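WipB (Legionella pneumophila, PDB 5NNY) is a translocated Legionella effector and serine/threonine phosphatase that targets the host lysosomal nutrient-sensing machinery, represented here by its phosphatase domain. Local coordinates at residues A[17-22]-A[33-38]. Sequence-based numbering, arbitrary orientation.
Sequences LFLNIL and ENYAKF
Leu19 and Tyr35 are the nearest CA pair, 8.5 Å from CA to CA, where segments 17-22 and 33-38 run nearly antiparallel at 158°, their axes 11.4 Å apart at the closest. The spacing is wide, and one leucine and two aromatic rings bridge it. Leu19 reaches out between Tyr35 and Phe38. Its methyl CD2 lies over one face of the Phe38 ring, 3.8 Å from the centroid, a CH-pi contact displaced toward CG. The same methyl meets Tyr35 CD2 at 3.7 Å, so a single branch touches both rings. Within the two segments the other branch, CD1, comes near Phe38, at CE2. Tyr35 has its ring anti to the backbone N (chi1 -169°) and extends past Leu19 to Asn20. There the phenol OH donates a short hydrogen bond of 2.5 Å to Asn20 OD1. The donor stands above the amide plane, 58° out of it. This polar link lies on the partly exposed side of the contact, while Leu19 and Phe38 are buried. Helices 15-24 and 32-42 are consecutive, and their link carries strand 28-29, which pairs with strand 83-84. Leu19 also touches Ile82. Phe38 packs on Tyr75 and Leu78 of helix 64-79 and on Leu111 of helix 105-117. Phe18 meets that last helix too, and Met8 of edge strand 6-8, which ties helix 15-24 to the central mixed sheet of the calcineurin-like phosphoesterase fold.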
loop_
_atom_site.group_PDB
_atom_site.type_symbol
_atom_site.label_atom_id
_atom_site.label_comp_id
_atom_site.label_asym_id
_atom_site.label_seq_id
_atom_site.Cartn_x
_atom_site.Cartn_y
_atom_site.Cartn_z
ATOM N N LEU A 17 5.700 12.999 4.253
ATOM C CA LEU A 17 6.883 12.178 4.027
ATOM C C LEU A 17 6.920 11.664 2.596
ATOM O O LEU A 17 7.954 11.766 1.924
ATOM C CB LEU A 17 6.899 11.018 5.027
ATOM C CG LEU A 17 7.962 9.930 4.864
ATOM C CD1 LEU A 17 9.397 10.479 4.886
ATOM C CD2 LEU A 17 7.769 8.858 5.928
ATOM N N PHE A 18 5.785 11.135 2.108
ATOM C CA PHE A 18 5.659 10.713 0.710
ATOM C C PHE A 18 6.017 11.848 -0.246
ATOM O O PHE A 18 6.824 11.668 -1.166
ATOM C CB PHE A 18 4.237 10.206 0.448
ATOM C CG PHE A 18 4.070 9.435 -0.848
ATOM C CD1 PHE A 18 5.110 8.701 -1.393
ATOM C CD2 PHE A 18 2.858 9.445 -1.512
ATOM C CE1 PHE A 18 4.926 7.995 -2.581
ATOM C CE2 PHE A 18 2.672 8.745 -2.693
ATOM C CZ PHE A 18 3.715 8.018 -3.234
ATOM N N LEU A 19 5.421 13.030 -0.048
ATOM C CA LEU A 19 5.773 14.186 -0.868
ATOM C C LEU A 19 7.268 14.483 -0.811
ATOM O O LEU A 19 7.893 14.745 -1.845
ATOM C CB LEU A 19 4.982 15.417 -0.409
ATOM C CG LEU A 19 5.158 16.625 -1.348
ATOM C CD1 LEU A 19 4.227 16.496 -2.529
ATOM C CD2 LEU A 19 4.880 17.935 -0.636
ATOM N N ASN A 20 7.849 14.482 0.388
ATOM C CA ASN A 20 9.260 14.832 0.537
ATOM C C ASN A 20 10.146 13.909 -0.292
ATOM O O ASN A 20 11.043 14.371 -1.014
ATOM C CB ASN A 20 9.652 14.775 2.012
ATOM C CG ASN A 20 10.858 15.632 2.325
ATOM O OD1 ASN A 20 11.078 16.680 1.706
ATOM N ND2 ASN A 20 11.641 15.204 3.308
ATOM N N ILE A 21 9.898 12.601 -0.211
ATOM C CA ILE A 21 10.724 11.655 -0.951
ATOM C C ILE A 21 10.563 11.871 -2.449
ATOM O O ILE A 21 11.555 11.901 -3.196
ATOM C CB ILE A 21 10.386 10.212 -0.538
ATOM C CG1 ILE A 21 10.665 9.999 0.949
ATOM C CG2 ILE A 21 11.202 9.214 -1.349
ATOM C CD1 ILE A 21 10.041 8.711 1.497
ATOM N N LEU A 22 9.320 12.067 -2.906
ATOM C CA LEU A 22 9.062 12.294 -4.325
ATOM C C LEU A 22 9.792 13.534 -4.835
ATOM O O LEU A 22 10.266 13.548 -5.972
ATOM C CB LEU A 22 7.554 12.418 -4.568
ATOM C CG LEU A 22 6.735 11.144 -4.416
ATOM C CD1 LEU A 22 5.254 11.477 -4.338
ATOM C CD2 LEU A 22 7.013 10.200 -5.589
ATOM N N GLU A 33 6.611 27.483 -2.175
ATOM C CA GLU A 33 5.446 28.023 -1.482
ATOM C C GLU A 33 4.323 26.993 -1.397
ATOM O O GLU A 33 3.611 26.921 -0.379
ATOM C CB GLU A 33 4.969 29.312 -2.157
ATOM C CG GLU A 33 3.836 29.976 -1.376
ATOM C CD GLU A 33 3.574 31.430 -1.769
ATOM O OE1 GLU A 33 3.973 31.850 -2.882
ATOM O OE2 GLU A 33 2.968 32.152 -0.948
ATOM N N ASN A 34 4.160 26.168 -2.440
ATOM C CA ASN A 34 3.127 25.130 -2.408
ATOM C C ASN A 34 3.525 23.950 -1.537
ATOM O O ASN A 34 2.662 23.296 -0.934
ATOM C CB ASN A 34 2.808 24.635 -3.821
ATOM C CG ASN A 34 1.911 25.593 -4.585
ATOM O OD1 ASN A 34 1.195 26.402 -3.984
ATOM N ND2 ASN A 34 1.937 25.506 -5.915
ATOM N N TYR A 35 4.814 23.632 -1.490
ATOM C CA TYR A 35 5.286 22.680 -0.501
ATOM C C TYR A 35 4.943 23.152 0.907
ATOM O O TYR A 35 4.468 22.366 1.740
ATOM C CB TYR A 35 6.792 22.509 -0.683
ATOM C CG TYR A 35 7.414 21.379 0.084
ATOM C CD1 TYR A 35 7.682 21.495 1.439
ATOM C CD2 TYR A 35 7.793 20.220 -0.563
ATOM C CE1 TYR A 35 8.283 20.481 2.130
ATOM C CE2 TYR A 35 8.398 19.186 0.124
ATOM C CZ TYR A 35 8.631 19.323 1.472
ATOM O OH TYR A 35 9.224 18.311 2.174
ATOM N N ALA A 36 5.171 24.437 1.190
ATOM C CA ALA A 36 4.895 24.933 2.533
ATOM C C ALA A 36 3.407 24.878 2.823
ATOM O O ALA A 36 3.001 24.525 3.936
ATOM C CB ALA A 36 5.422 26.359 2.716
ATOM N N LYS A 37 2.576 25.223 1.829
ATOM C CA LYS A 37 1.135 25.078 1.994
ATOM C C LYS A 37 0.765 23.621 2.284
ATOM O O LYS A 37 -0.077 23.345 3.147
ATOM C CB LYS A 37 0.395 25.570 0.748
ATOM C CG LYS A 37 0.239 27.104 0.611
ATOM C CD LYS A 37 -0.489 27.460 -0.698
ATOM C CE LYS A 37 -0.864 28.942 -0.822
ATOM N NZ LYS A 37 0.321 29.839 -0.915
ATOM N N PHE A 38 1.380 22.680 1.561
ATOM C CA PHE A 38 1.100 21.258 1.771
ATOM C C PHE A 38 1.427 20.845 3.204
ATOM O O PHE A 38 0.606 20.206 3.888
ATOM C CB PHE A 38 1.912 20.428 0.767
ATOM C CG PHE A 38 1.574 18.961 0.729
ATOM C CD1 PHE A 38 1.896 18.115 1.780
ATOM C CD2 PHE A 38 1.009 18.417 -0.419
ATOM C CE1 PHE A 38 1.624 16.761 1.715
ATOM C CE2 PHE A 38 0.726 17.080 -0.498
ATOM C CZ PHE A 38 1.030 16.240 0.561
#